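Local coordinates for aminofutalosine deaminase (Helicobacter pylori, PDB 7LKJ), which probably catalyses the metal-dependent hydrolytic deamination of adenosine to inosine and, much less efficiently, that of adenine, at residues Phe75-Thr80 with Ser324-Gly329; His79-Phe84 with Gly134-His139; Val154-Phe159 with Ala190-Ala195; Leu166-Ala171 with Lys201-Ser206; Leu218-Leu223 with Thr271-Asn276. All coordinates share one frame; numbering follows the deposited sequence.

Overall arrangement
From the N terminus, residues 75-80 open contact 1, and the same strand, 69-81, begins contact 2, which closes first, at 134-139. Contact 3 then opens at 154-159 and closes at 190-195, but contact 4 starts inside its loop, at 166-171, and ends beyond it, at 201-206, so the two cross. Contact 5 follows in series, joining 218-223 to 271-276. Only at 324-329 does contact 1 close, enclosing contacts 3, 4 and 5 and bringing together the first and last barrel strands. Contacts 1, 2 and 5 meet at the ferric ion, contact 3 lies beside them, and contact 4 packs helices outside the wall.

Contact 1: Phe75-Thr80 with Ser324-Gly329. With FE (Fe (III) ion), chain E.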
# COMPACT_ATOMS: atom_id res chain seq x y z
N PHE A 75 -3.36 6.10 -18.60
CA PHE A 75 -2.52 6.74 -17.61
C PHE A 75 -1.20 7.20 -18.23
O PHE A 75 -0.82 6.78 -19.33
CB PHE A 75 -2.26 5.80 -16.44
CG PHE A 75 -3.48 5.47 -15.64
CD1 PHE A 75 -4.28 6.48 -15.12
CD2 PHE A 75 -3.83 4.15 -15.40
CE1 PHE A 75 -5.41 6.18 -14.39
CE2 PHE A 75 -4.96 3.85 -14.67
CZ PHE A 75 -5.75 4.86 -14.16
N ILE A 76 -0.50 8.06 -17.50
CA ILE A 76 0.81 8.55 -17.90
C ILE A 76 1.74 8.36 -16.71
O ILE A 76 1.53 8.96 -15.65
CB ILE A 76 0.78 10.02 -18.34
CG1 ILE A 76 -0.04 10.17 -19.62
CG2 ILE A 76 2.19 10.54 -18.56
CD1 ILE A 76 -1.43 10.73 -19.40
N ASN A 77 2.76 7.53 -16.89
CA ASN A 77 3.76 7.27 -15.86
C ASN A 77 5.00 8.07 -16.24
O ASN A 77 5.78 7.66 -17.10
CB ASN A 77 4.06 5.77 -15.77
CG ASN A 77 4.75 5.38 -14.49
OD1 ASN A 77 5.12 6.24 -13.68
ND2 ASN A 77 4.93 4.08 -14.29
N ALA A 78 5.19 9.21 -15.58
CA ALA A 78 6.19 10.16 -16.05
C ALA A 78 7.61 9.84 -15.59
O ALA A 78 8.55 10.46 -16.09
CB ALA A 78 5.81 11.57 -15.61
N HIS A 79 7.79 8.91 -14.66
CA HIS A 79 9.11 8.61 -14.12
C HIS A 79 9.21 7.12 -13.82
O HIS A 79 8.58 6.62 -12.88
CB HIS A 79 9.39 9.43 -12.86
CG HIS A 79 10.84 9.52 -12.52
ND1 HIS A 79 11.75 10.20 -13.31
CD2 HIS A 79 11.55 9.03 -11.47
CE1 HIS A 79 12.95 10.12 -12.76
NE2 HIS A 79 12.85 9.41 -11.65
N THR A 80 10.00 6.40 -14.63
CA THR A 80 10.18 4.96 -14.45
C THR A 80 11.47 4.55 -15.14
O THR A 80 11.71 4.90 -16.30
CB THR A 80 9.01 4.16 -15.00
OG1 THR A 80 9.34 2.77 -15.00
CG2 THR A 80 8.77 4.57 -16.37
N SER A 324 2.37 14.99 -10.08
CA SER A 324 2.00 13.77 -10.79
C SER A 324 2.63 12.60 -10.04
O SER A 324 3.67 12.75 -9.39
CB SER A 324 2.48 13.79 -12.25
OG SER A 324 1.99 14.93 -12.93
N VAL A 325 2.00 11.44 -10.13
CA VAL A 325 2.45 10.25 -9.41
C VAL A 325 3.07 9.29 -10.41
O VAL A 325 2.49 9.03 -11.48
CB VAL A 325 1.32 9.60 -8.60
CG1 VAL A 325 0.63 10.65 -7.73
CG2 VAL A 325 0.30 8.91 -9.49
N ALA A 326 4.26 8.81 -10.09
CA ALA A 326 5.00 7.90 -10.96
C ALA A 326 5.53 6.75 -10.13
O ALA A 326 5.77 6.88 -8.92
CB ALA A 326 6.15 8.61 -11.68
N THR A 327 5.70 5.61 -10.79
CA THR A 327 6.11 4.38 -10.13
C THR A 327 7.59 4.33 -9.79
O THR A 327 7.99 3.50 -8.96
CB THR A 327 5.74 3.20 -11.03
OG1 THR A 327 6.30 3.41 -12.32
CG2 THR A 327 4.22 3.11 -11.17
N ASP A 328 8.41 5.18 -10.41
CA ASP A 328 9.88 5.10 -10.36
C ASP A 328 10.28 3.77 -11.01
O ASP A 328 9.58 3.27 -11.90
CB ASP A 328 10.38 5.31 -8.94
CG ASP A 328 11.82 5.79 -8.88
OD1 ASP A 328 12.73 4.97 -9.14
OD2 ASP A 328 12.04 6.98 -8.58
N GLY A 329 11.39 3.17 -10.58
CA GLY A 329 11.81 1.88 -11.08
C GLY A 329 11.73 0.85 -9.96
O GLY A 329 11.59 1.18 -8.79
FE FE E . 14.09 8.24 -10.30
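The carbonyl oxygen Asp328 O is approached by several groups: Thr80 OG1 makes a weak hydrogen bond of 3.1 Å to it, Thr327 OG1 a longer weak one from the preceding residue, and Thr80 CA lends a CA-H...O contact. A firmer bond runs from Thr327 N to Asn77 OD1, 3.0 Å long and fairly straight at 161°. The Asn77 amide sits there because CG is anti to the backbone N (chi1 -163°), which lays the side chain across that of Thr327 at about a right angle; an N-H of ND2 points at Thr327 OG1 at a doubtfully short distance, and ND2 also bonds Gln125 OE1. Between these polar groups the methyl of Ala326 rests on His79 CB at 3.5 Å. His79 NE2 binds the ferric ion at 2.2 Å, and Asp328 OD2 comes to the edge of that imidazole, 3.6 Å from CD2, with carboxylate and ring 74° apart. Asp328 is itself an iron-site residue, though here OD2 stands 3.0 Å from the metal. The contact closes the TIM-type barrel of the amidohydrolases, where strand 69-81 runs beside the end of strand 323-325, with strands 130-137 and 295-298 alongside and helix 338-348 packed on Val325 and Thr327.

Contact 2: His79-Phe84 with Gly134-His139; sequences HTHFEF and GAISNH. With FE (Fe (III) ion), chain E.
Strands 79-81 and 134-137 run parallel at 41° to each other, Thr80 pairing with Ala135 through a bond of 3.2 Å from Ile136 N to Thr80 O and a weak one from Thr80 N to Gly134 O. They are neighbouring strands of the (beta/alpha)8 barrel, joined through helices 96-104 and 115-126 in a beta-alpha-beta crossover, and the first carries the His-X-His pair that marks the metal site of amidohydrolases. Ile136 touches both histidines. Its CB lies 3.8 Å above the plane of the His81 imidazole, over the ring centre, while CG1 reaches His79 CE1 at 3.5 Å. With CG1 anti to the carbonyl carbon (chi1 -53°), that branch is turned toward the His79 ring. His81, also a residue of the iron site, stands farther from the metal than His79, its NE2 2.6 Å from the ferric ion. On the face that carries Thr80 and Ala135, Ala135 CB meets the edge of the Phe82 ring, 3.8 Å from CD2, and Phe82 leans in turn on Ala121 and Gln125 of helix 115-126. Farther along, the carboxylate of Glu83 spans two successive backbone amides, those of Asn138 and His139. Asn138 OD1 lies 2.9 Å from Glu83 OE1, two acceptors with no bond between them, while Asn138 ND2 bonds Glu158 OE1; Ser137 OG bonds Glu142. Asn138 N comes to Glu83 OE1 from above the carboxylate plane at 2.9 Å, whereas His139 N meets Glu83 OE2 on its syn side at 3.2 Å.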
# COMPACT_ATOMS: atom_id res chain seq x y z
N HIS A 79 7.79 8.91 -14.66
CA HIS A 79 9.11 8.61 -14.12
C HIS A 79 9.21 7.12 -13.82
O HIS A 79 8.58 6.62 -12.88
CB HIS A 79 9.39 9.43 -12.86
CG HIS A 79 10.84 9.52 -12.52
ND1 HIS A 79 11.75 10.20 -13.31
CD2 HIS A 79 11.55 9.03 -11.47
CE1 HIS A 79 12.95 10.12 -12.76
NE2 HIS A 79 12.85 9.41 -11.65
N THR A 80 10.00 6.40 -14.63
CA THR A 80 10.18 4.96 -14.45
C THR A 80 11.47 4.55 -15.14
O THR A 80 11.71 4.90 -16.30
CB THR A 80 9.01 4.16 -15.00
OG1 THR A 80 9.34 2.77 -15.00
CG2 THR A 80 8.77 4.57 -16.37
N HIS A 81 12.32 3.83 -14.41
CA HIS A 81 13.57 3.33 -14.97
C HIS A 81 13.32 1.88 -15.39
O HIS A 81 13.06 1.02 -14.55
CB HIS A 81 14.69 3.44 -13.94
CG HIS A 81 14.83 4.81 -13.35
ND1 HIS A 81 16.04 5.47 -13.27
CD2 HIS A 81 13.92 5.65 -12.79
CE1 HIS A 81 15.87 6.65 -12.70
NE2 HIS A 81 14.59 6.78 -12.40
N PHE A 82 13.42 1.63 -16.70
CA PHE A 82 13.24 0.29 -17.24
C PHE A 82 14.54 -0.49 -17.38
O PHE A 82 14.50 -1.70 -17.61
CB PHE A 82 12.56 0.35 -18.61
CG PHE A 82 11.08 0.66 -18.55
CD1 PHE A 82 10.18 -0.30 -18.14
CD2 PHE A 82 10.61 1.90 -18.94
CE1 PHE A 82 8.82 -0.02 -18.09
CE2 PHE A 82 9.25 2.19 -18.89
CZ PHE A 82 8.36 1.22 -18.47
N GLU A 83 15.70 0.17 -17.23
CA GLU A 83 16.95 -0.57 -17.26
C GLU A 83 17.16 -1.37 -15.98
O GLU A 83 17.91 -2.35 -15.99
CB GLU A 83 18.14 0.38 -17.44
CG GLU A 83 17.92 1.53 -18.38
CD GLU A 83 19.18 2.37 -18.55
OE1 GLU A 83 19.42 3.26 -17.71
OE2 GLU A 83 19.93 2.12 -19.52
N PHE A 84 16.50 -0.97 -14.90
CA PHE A 84 16.61 -1.67 -13.63
C PHE A 84 15.30 -2.37 -13.29
O PHE A 84 14.64 -2.03 -12.31
CB PHE A 84 17.01 -0.69 -12.53
N GLY A 134 7.28 8.25 -19.26
CA GLY A 134 8.54 8.96 -19.32
C GLY A 134 9.71 8.17 -18.75
O GLY A 134 9.97 8.23 -17.54
N ALA A 135 10.41 7.45 -19.61
CA ALA A 135 11.45 6.51 -19.19
C ALA A 135 12.80 7.20 -19.09
O ALA A 135 13.21 7.93 -20.00
CB ALA A 135 11.53 5.33 -20.16
N ILE A 136 13.49 6.96 -17.98
CA ILE A 136 14.86 7.44 -17.78
C ILE A 136 15.82 6.35 -18.22
O ILE A 136 15.73 5.21 -17.76
CB ILE A 136 15.09 7.81 -16.30
CG1 ILE A 136 14.02 8.80 -15.82
CG2 ILE A 136 16.49 8.37 -16.11
CD1 ILE A 136 14.29 10.23 -16.21
N SER A 137 16.75 6.71 -19.11
CA SER A 137 17.72 5.75 -19.63
C SER A 137 19.12 6.35 -19.62
O SER A 137 19.30 7.55 -19.85
CB SER A 137 17.35 5.32 -21.06
OG SER A 137 17.81 4.01 -21.33
N ASN A 138 20.11 5.50 -19.35
CA ASN A 138 21.51 5.88 -19.38
C ASN A 138 22.26 5.31 -20.58
O ASN A 138 23.19 5.96 -21.07
CB ASN A 138 22.22 5.44 -18.10
CG ASN A 138 21.57 6.02 -16.85
OD1 ASN A 138 20.59 5.48 -16.34
ND2 ASN A 138 22.12 7.12 -16.36
N HIS A 139 21.88 4.13 -21.06
CA HIS A 139 22.55 3.50 -22.18
C HIS A 139 21.60 3.12 -23.31
O HIS A 139 22.01 2.42 -24.24
CB HIS A 139 23.32 2.25 -21.72
CG HIS A 139 24.14 2.46 -20.48
ND1 HIS A 139 25.09 3.45 -20.38
CD2 HIS A 139 24.14 1.82 -19.29
CE1 HIS A 139 25.65 3.40 -19.19
NE2 HIS A 139 25.09 2.42 -18.51
FE FE E . 14.09 8.24 -10.30

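Contact 3: Val154-Phe159 with Ala190-Ala195; sequences VVFLEF and ALAVHA
At the apolar centre the methyl of Ala190 lies over one face of the Phe156 ring, CB 3.6 Å from the ring centroid in a CH-pi contact displaced toward the rim. Leu191 O is at the edge of the same ring, and Phe156 CB touches Ala192 CB at 3.9 Å. On the other face of the sheet Leu157 and Leu191 lie side by side, Leu157 CB against Leu191 CD2 at 3.6 Å, and both meet Phe176 of helix 175-180. These side chains sit on two adjacent parallel strands of the barrel, linked through helices 166-173 and 175-180 as a beta-alpha-beta unit, and the backbone between them is zipped by bonds such as Leu157 N to Ala190 O, 2.9 Å and 171°. Toward the C-terminal ends the bonds weaken, with Phe159 N to Ala192 O bent and His194 N to Phe159 O long. Here the polar edge begins. Glu158, on the Phe156 face, has an extended chain whose CG passes Ala192 CB at 3.8 Å and whose carboxylate stands 59° from the His194 ring. Its OE2 is 3.1 Å from His194 CD2, a carbon, and makes no hydrogen bond there. Other partners hold one atom of each: Asn138 ND2 bonds Glu158 OE1, and Ser198 OG bonds His194 ND1. Hydrocarbon packing at one end of the pair gives way to a polar end, where Glu158 and His194 both border His221 of the iron site.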
# COMPACT_ATOMS: atom_id res chain seq x y z
N VAL A 154 8.62 8.95 -23.90
CA VAL A 154 9.42 10.18 -23.77
C VAL A 154 10.73 9.75 -23.12
O VAL A 154 10.84 9.70 -21.89
CB VAL A 154 8.71 11.27 -22.96
CG1 VAL A 154 9.60 12.50 -22.85
CG2 VAL A 154 7.38 11.62 -23.59
N VAL A 155 11.72 9.42 -23.94
CA VAL A 155 12.99 8.92 -23.43
C VAL A 155 13.81 10.09 -22.90
O VAL A 155 14.11 11.04 -23.63
CB VAL A 155 13.77 8.17 -24.52
CG1 VAL A 155 15.19 7.88 -24.06
CG2 VAL A 155 13.06 6.89 -24.91
N PHE A 156 14.16 10.03 -21.62
CA PHE A 156 15.08 10.98 -21.01
C PHE A 156 16.46 10.34 -20.97
O PHE A 156 16.66 9.33 -20.30
CB PHE A 156 14.63 11.36 -19.60
CG PHE A 156 13.43 12.26 -19.57
CD1 PHE A 156 12.15 11.74 -19.70
CD2 PHE A 156 13.58 13.63 -19.40
CE1 PHE A 156 11.05 12.57 -19.66
CE2 PHE A 156 12.48 14.46 -19.37
CZ PHE A 156 11.21 13.93 -19.49
N LEU A 157 17.41 10.93 -21.69
CA LEU A 157 18.79 10.46 -21.64
C LEU A 157 19.45 11.04 -20.39
O LEU A 157 19.59 12.26 -20.26
CB LEU A 157 19.55 10.86 -22.90
CG LEU A 157 21.01 10.39 -22.94
CD1 LEU A 157 21.08 8.87 -22.88
CD2 LEU A 157 21.71 10.91 -24.18
N GLU A 158 19.85 10.16 -19.47
CA GLU A 158 20.30 10.59 -18.16
C GLU A 158 21.81 10.79 -18.17
O GLU A 158 22.55 10.06 -18.83
CB GLU A 158 19.91 9.57 -17.09
CG GLU A 158 19.65 10.19 -15.73
CD GLU A 158 19.67 9.16 -14.61
OE1 GLU A 158 20.34 8.12 -14.76
OE2 GLU A 158 19.00 9.39 -13.58
N PHE A 159 22.27 11.79 -17.41
CA PHE A 159 23.67 12.14 -17.34
C PHE A 159 24.20 11.90 -15.93
O PHE A 159 23.59 12.35 -14.95
CB PHE A 159 23.89 13.61 -17.73
CG PHE A 159 25.33 13.99 -17.83
CD1 PHE A 159 25.98 14.58 -16.76
CD2 PHE A 159 26.04 13.76 -19.00
CE1 PHE A 159 27.31 14.93 -16.85
CE2 PHE A 159 27.37 14.11 -19.09
CZ PHE A 159 28.00 14.70 -18.02
N ALA A 190 14.27 13.20 -24.86
CA ALA A 190 14.51 14.21 -23.84
C ALA A 190 15.87 13.94 -23.21
O ALA A 190 16.58 13.00 -23.58
CB ALA A 190 13.39 14.23 -22.80
N LEU A 191 16.23 14.77 -22.23
CA LEU A 191 17.52 14.69 -21.58
C LEU A 191 17.32 14.88 -20.08
O LEU A 191 16.43 15.61 -19.65
CB LEU A 191 18.50 15.74 -22.12
CG LEU A 191 19.15 15.40 -23.46
CD1 LEU A 191 19.66 16.66 -24.14
CD2 LEU A 191 20.28 14.40 -23.28
N ALA A 192 18.17 14.22 -19.29
CA ALA A 192 18.02 14.21 -17.85
C ALA A 192 19.35 14.50 -17.17
O ALA A 192 20.40 14.03 -17.61
CB ALA A 192 17.47 12.87 -17.35
N VAL A 193 19.29 15.29 -16.10
CA VAL A 193 20.41 15.52 -15.19
C VAL A 193 20.11 14.76 -13.91
O VAL A 193 19.06 14.96 -13.29
CB VAL A 193 20.61 17.02 -14.91
CG1 VAL A 193 21.65 17.22 -13.82
CG2 VAL A 193 21.01 17.75 -16.18
N HIS A 194 21.02 13.86 -13.52
CA HIS A 194 20.76 12.91 -12.45
C HIS A 194 20.34 13.57 -11.15
O HIS A 194 19.16 13.52 -10.78
CB HIS A 194 21.98 12.03 -12.21
CG HIS A 194 21.74 10.90 -11.26
ND1 HIS A 194 21.99 10.99 -9.91
CD2 HIS A 194 21.25 9.65 -11.47
CE1 HIS A 194 21.68 9.84 -9.33
NE2 HIS A 194 21.23 9.02 -10.25
N ALA A 195 21.28 14.19 -10.44
CA ALA A 195 21.00 14.72 -9.11
C ALA A 195 21.99 15.83 -8.81
O ALA A 195 23.01 15.96 -9.50
CB ALA A 195 21.09 13.61 -8.05

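Contact 4: Leu166-Ala171 with Lys201-Ser206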
# COMPACT_ATOMS: atom_id res chain seq x y z
N LEU A 166 35.48 16.78 -20.73
CA LEU A 166 34.77 17.07 -21.98
C LEU A 166 34.78 15.86 -22.90
O LEU A 166 34.09 15.87 -23.92
CB LEU A 166 35.28 18.32 -22.72
CG LEU A 166 36.34 18.63 -23.82
CD1 LEU A 166 36.20 20.15 -24.23
CD2 LEU A 166 37.81 18.02 -23.82
N GLU A 167 35.59 14.84 -22.59
CA GLU A 167 35.58 13.61 -23.38
C GLU A 167 34.25 12.89 -23.22
O GLU A 167 33.65 12.45 -24.21
CB GLU A 167 36.73 12.68 -22.96
CG GLU A 167 36.76 11.31 -23.66
CD GLU A 167 37.53 11.34 -24.96
OE1 GLU A 167 37.05 11.99 -25.91
OE2 GLU A 167 38.60 10.70 -25.04
N LYS A 168 33.76 12.77 -21.98
CA LYS A 168 32.44 12.19 -21.77
C LYS A 168 31.33 13.14 -22.19
O LYS A 168 30.22 12.68 -22.48
CB LYS A 168 32.23 11.81 -20.31
CG LYS A 168 33.35 11.03 -19.64
CD LYS A 168 32.81 10.28 -18.42
CE LYS A 168 32.24 11.24 -17.39
NZ LYS A 168 33.26 11.69 -16.40
N LEU A 169 31.60 14.45 -22.22
CA LEU A 169 30.56 15.40 -22.62
C LEU A 169 30.12 15.19 -24.06
O LEU A 169 28.93 15.34 -24.38
CB LEU A 169 31.05 16.83 -22.41
CG LEU A 169 29.97 17.78 -21.88
CD1 LEU A 169 28.99 17.05 -20.97
CD2 LEU A 169 30.58 18.98 -21.17
N LYS A 170 31.05 14.83 -24.96
CA LYS A 170 30.67 14.55 -26.34
C LYS A 170 30.35 13.08 -26.57
O LYS A 170 29.73 12.75 -27.60
CB LYS A 170 31.76 15.01 -27.32
CG LYS A 170 32.60 16.17 -26.81
CD LYS A 170 33.78 16.42 -27.72
CE LYS A 170 34.77 15.28 -27.65
NZ LYS A 170 35.28 15.05 -26.27
N ALA A 171 30.76 12.18 -25.66
CA ALA A 171 30.25 10.82 -25.71
C ALA A 171 28.81 10.75 -25.24
O ALA A 171 28.12 9.77 -25.53
CB ALA A 171 31.13 9.92 -24.86
N LYS A 201 28.60 21.12 -12.03
CA LYS A 201 27.79 22.24 -12.51
C LYS A 201 27.96 22.49 -14.00
O LYS A 201 26.97 22.69 -14.72
CB LYS A 201 28.13 23.51 -11.73
CG LYS A 201 27.39 24.73 -12.27
CD LYS A 201 27.20 25.80 -11.22
CE LYS A 201 26.34 26.93 -11.77
NZ LYS A 201 26.73 28.24 -11.21
N ASP A 202 29.20 22.47 -14.50
CA ASP A 202 29.42 22.79 -15.90
C ASP A 202 29.18 21.60 -16.82
O ASP A 202 29.22 21.77 -18.05
CB ASP A 202 30.83 23.33 -16.11
CG ASP A 202 31.01 24.71 -15.52
OD1 ASP A 202 30.28 25.64 -15.94
OD2 ASP A 202 31.87 24.87 -14.63
N MET A 203 28.93 20.42 -16.27
CA MET A 203 28.47 19.30 -17.07
C MET A 203 26.96 19.30 -17.23
O MET A 203 26.45 18.74 -18.21
CB MET A 203 28.92 17.97 -16.45
CG MET A 203 30.43 17.81 -16.36
SD MET A 203 31.19 17.38 -17.94
CE MET A 203 31.35 15.60 -17.77
N ALA A 204 26.23 19.93 -16.30
CA ALA A 204 24.78 20.07 -16.42
C ALA A 204 24.39 21.29 -17.24
O ALA A 204 23.40 21.24 -17.98
CB ALA A 204 24.15 20.18 -15.03
N LEU A 205 25.15 22.38 -17.14
CA LEU A 205 24.89 23.55 -17.98
C LEU A 205 25.05 23.21 -19.45
O LEU A 205 24.39 23.82 -20.30
CB LEU A 205 25.81 24.70 -17.58
CG LEU A 205 25.55 25.30 -16.19
CD1 LEU A 205 26.77 26.05 -15.69
CD2 LEU A 205 24.33 26.20 -16.21
N SER A 206 25.92 22.25 -19.78
CA SER A 206 26.03 21.79 -21.15
C SER A 206 24.86 20.89 -21.53
O SER A 206 24.32 21.00 -22.63
CB SER A 206 27.36 21.05 -21.35
OG SER A 206 27.70 20.98 -22.73
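Leu169 and Met203 carry the apolar part of this helix-helix contact. Both methyls of Leu169 reach the thioether sulphur, CD2 at 3.7 Å and CD1 at 3.8 Å from Met203 SD, and CD2 also rests on Ser206 CB. Met203 brings its sulphur there by a chain bent at chi2 (-78°), and the two side chains meet at a slant. Phe159 of the barrel strand 152-159 underlies both. The helix axes, 25° from parallel, stay 11.0 Å apart, so these side chains bridge a wide interval and bury a modest 226 Å². Polar bonds belong to the outer surface or to neighbours. Lys201 is tied to Asp261, and Ser206 OG has a weak hydrogen bond to Glu173, which lies in the helix 166-173. Both helices belong to the outer layer of the barrel, each following a strand of contact 3. Within the two segments the contact is apolar, while the weak Ser206-Glu173 bond adds a polar link between the same two helices. A leucine packed on a thioether has no directional bond, so shape and burial against Phe159 set how the two side chains meet.

Contact 5: Leu218-Leu223 with Thr271-Asn276. With FE (Fe (III) ion), chain E.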
# COMPACT_ATOMS: atom_id res chain seq x y z
N LEU A 218 13.52 18.35 -19.82
CA LEU A 218 14.50 18.09 -18.78
C LEU A 218 13.81 17.46 -17.58
O LEU A 218 12.80 17.99 -17.10
CB LEU A 218 15.22 19.37 -18.35
CG LEU A 218 16.01 20.13 -19.41
CD1 LEU A 218 15.88 21.61 -19.18
CD2 LEU A 218 17.48 19.73 -19.38
N SER A 219 14.31 16.32 -17.13
CA SER A 219 13.90 15.75 -15.86
C SER A 219 15.12 15.65 -14.95
O SER A 219 16.25 15.50 -15.42
CB SER A 219 13.26 14.37 -16.03
OG SER A 219 14.19 13.34 -15.77
N THR A 220 14.87 15.74 -13.65
CA THR A 220 15.97 15.65 -12.70
C THR A 220 15.42 15.23 -11.34
O THR A 220 14.27 15.54 -11.00
CB THR A 220 16.74 16.98 -12.59
OG1 THR A 220 18.03 16.75 -12.02
CG2 THR A 220 15.98 18.00 -11.75
N HIS A 221 16.24 14.51 -10.59
CA HIS A 221 15.93 14.15 -9.21
C HIS A 221 16.45 15.26 -8.31
O HIS A 221 17.64 15.59 -8.35
CB HIS A 221 16.57 12.80 -8.84
CG HIS A 221 16.28 11.70 -9.81
ND1 HIS A 221 16.79 11.68 -11.09
CD2 HIS A 221 15.53 10.58 -9.69
CE1 HIS A 221 16.37 10.59 -11.71
NE2 HIS A 221 15.61 9.90 -10.88
N PHE A 222 15.57 15.83 -7.50
CA PHE A 222 15.91 16.98 -6.68
C PHE A 222 15.53 16.74 -5.23
O PHE A 222 14.41 16.30 -4.95
CB PHE A 222 15.21 18.24 -7.20
CG PHE A 222 15.61 19.50 -6.48
CD1 PHE A 222 16.91 19.96 -6.53
CD2 PHE A 222 14.67 20.23 -5.77
CE1 PHE A 222 17.28 21.11 -5.88
CE2 PHE A 222 15.03 21.39 -5.11
CZ PHE A 222 16.34 21.83 -5.16
N LEU A 223 16.46 17.06 -4.33
CA LEU A 223 16.35 16.89 -2.88
C LEU A 223 15.44 15.73 -2.47
O LEU A 223 14.39 15.94 -1.85
CB LEU A 223 15.86 18.19 -2.25
CG LEU A 223 16.81 19.38 -2.46
CD1 LEU A 223 16.28 20.63 -1.79
CD2 LEU A 223 18.21 19.04 -1.97
N THR A 271 11.19 21.65 -17.07
CA THR A 271 11.92 20.70 -16.24
C THR A 271 10.98 19.93 -15.32
O THR A 271 10.15 20.52 -14.62
CB THR A 271 12.99 21.40 -15.39
OG1 THR A 271 13.84 22.17 -16.24
CG2 THR A 271 13.84 20.37 -14.66
N LEU A 272 11.12 18.60 -15.32
CA LEU A 272 10.40 17.74 -14.40
C LEU A 272 11.25 17.54 -13.15
O LEU A 272 12.36 17.01 -13.23
CB LEU A 272 10.08 16.39 -15.06
CG LEU A 272 8.82 16.27 -15.91
CD1 LEU A 272 8.95 17.07 -17.19
CD2 LEU A 272 8.55 14.81 -16.22
N PHE A 273 10.72 17.95 -12.00
CA PHE A 273 11.42 17.84 -10.72
C PHE A 273 10.82 16.66 -9.95
O PHE A 273 9.68 16.74 -9.48
CB PHE A 273 11.32 19.14 -9.93
CG PHE A 273 12.33 20.18 -10.34
CD1 PHE A 273 12.05 21.07 -11.36
CD2 PHE A 273 13.56 20.25 -9.72
CE1 PHE A 273 12.98 22.02 -11.74
CE2 PHE A 273 14.50 21.20 -10.09
CZ PHE A 273 14.20 22.09 -11.11
N VAL A 274 11.59 15.59 -9.81
CA VAL A 274 11.12 14.36 -9.18
C VAL A 274 11.41 14.41 -7.69
O VAL A 274 12.39 15.02 -7.24
CB VAL A 274 11.77 13.13 -9.86
CG1 VAL A 274 11.04 11.86 -9.46
CG2 VAL A 274 11.76 13.30 -11.37
N HIS A 275 10.52 13.77 -6.92
CA HIS A 275 10.66 13.56 -5.48
C HIS A 275 10.41 14.85 -4.69
O HIS A 275 9.27 15.12 -4.29
CB HIS A 275 12.03 12.97 -5.14
CG HIS A 275 12.31 11.66 -5.82
ND1 HIS A 275 11.50 10.55 -5.65
CD2 HIS A 275 13.29 11.28 -6.66
CE1 HIS A 275 11.98 9.55 -6.36
NE2 HIS A 275 13.07 9.97 -6.99
N ASN A 276 11.47 15.63 -4.46
CA ASN A 276 11.38 16.93 -3.78
C ASN A 276 10.68 16.86 -2.42
O ASN A 276 10.01 17.81 -2.01
CB ASN A 276 10.66 17.97 -4.66
CG ASN A 276 11.00 17.84 -6.13
OD1 ASN A 276 11.99 18.41 -6.60
ND2 ASN A 276 10.18 17.10 -6.87
FE FE E . 14.09 8.24 -10.30
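The edge of Phe273 points at the face of Phe222 in an offset edge-to-face pair, the planes 83° apart and the ring centroids 5.6 Å from each other. Phe273 CD2 touches Phe222 CB at 3.6 Å, and Thr220 CG2 makes an off-centre CH-pi contact with the Phe273 ring, 4.3 Å from its centroid. Asn276 meets Phe222 from another direction: its OD1 sits at the ring edge, 3.3 Å from Phe222 CD2, with amide and ring planes 45° apart, and its ND2 is weakly bonded to Phe273 O. Swinging CG of Phe222 anti to the backbone N (chi1 -175°) sets one face toward Phe273 and an edge toward Asn276 OD1. His221 shares a face of the sheet with Ser219, Leu272 and Val274, and its ring meets that of His275. The two histidines run side by side in the same direction, rim to rim, with His221 CD2 3.7 Å from His275 NE2. His221 NE2 binds the ferric ion at 2.3 Å, and its ND1 probably bonds His194 O. These side chains ride on two adjacent parallel barrel strands, which are joined by backbone bonds such as Val274 N to Thr220 O, 2.9 Å long. Thr220 OG1 is engaged by Val193 O and Tyr262 OH. Both phenyl rings face the outer layer, packing on Ile287 of helix 281-291, while Leu272 and Val274 lean on Ile297 of strand 295-298; on the other flank strand 187-193 pairs with 218-222, and Glu158 of strand 152-159 meets His221 inside the barrel.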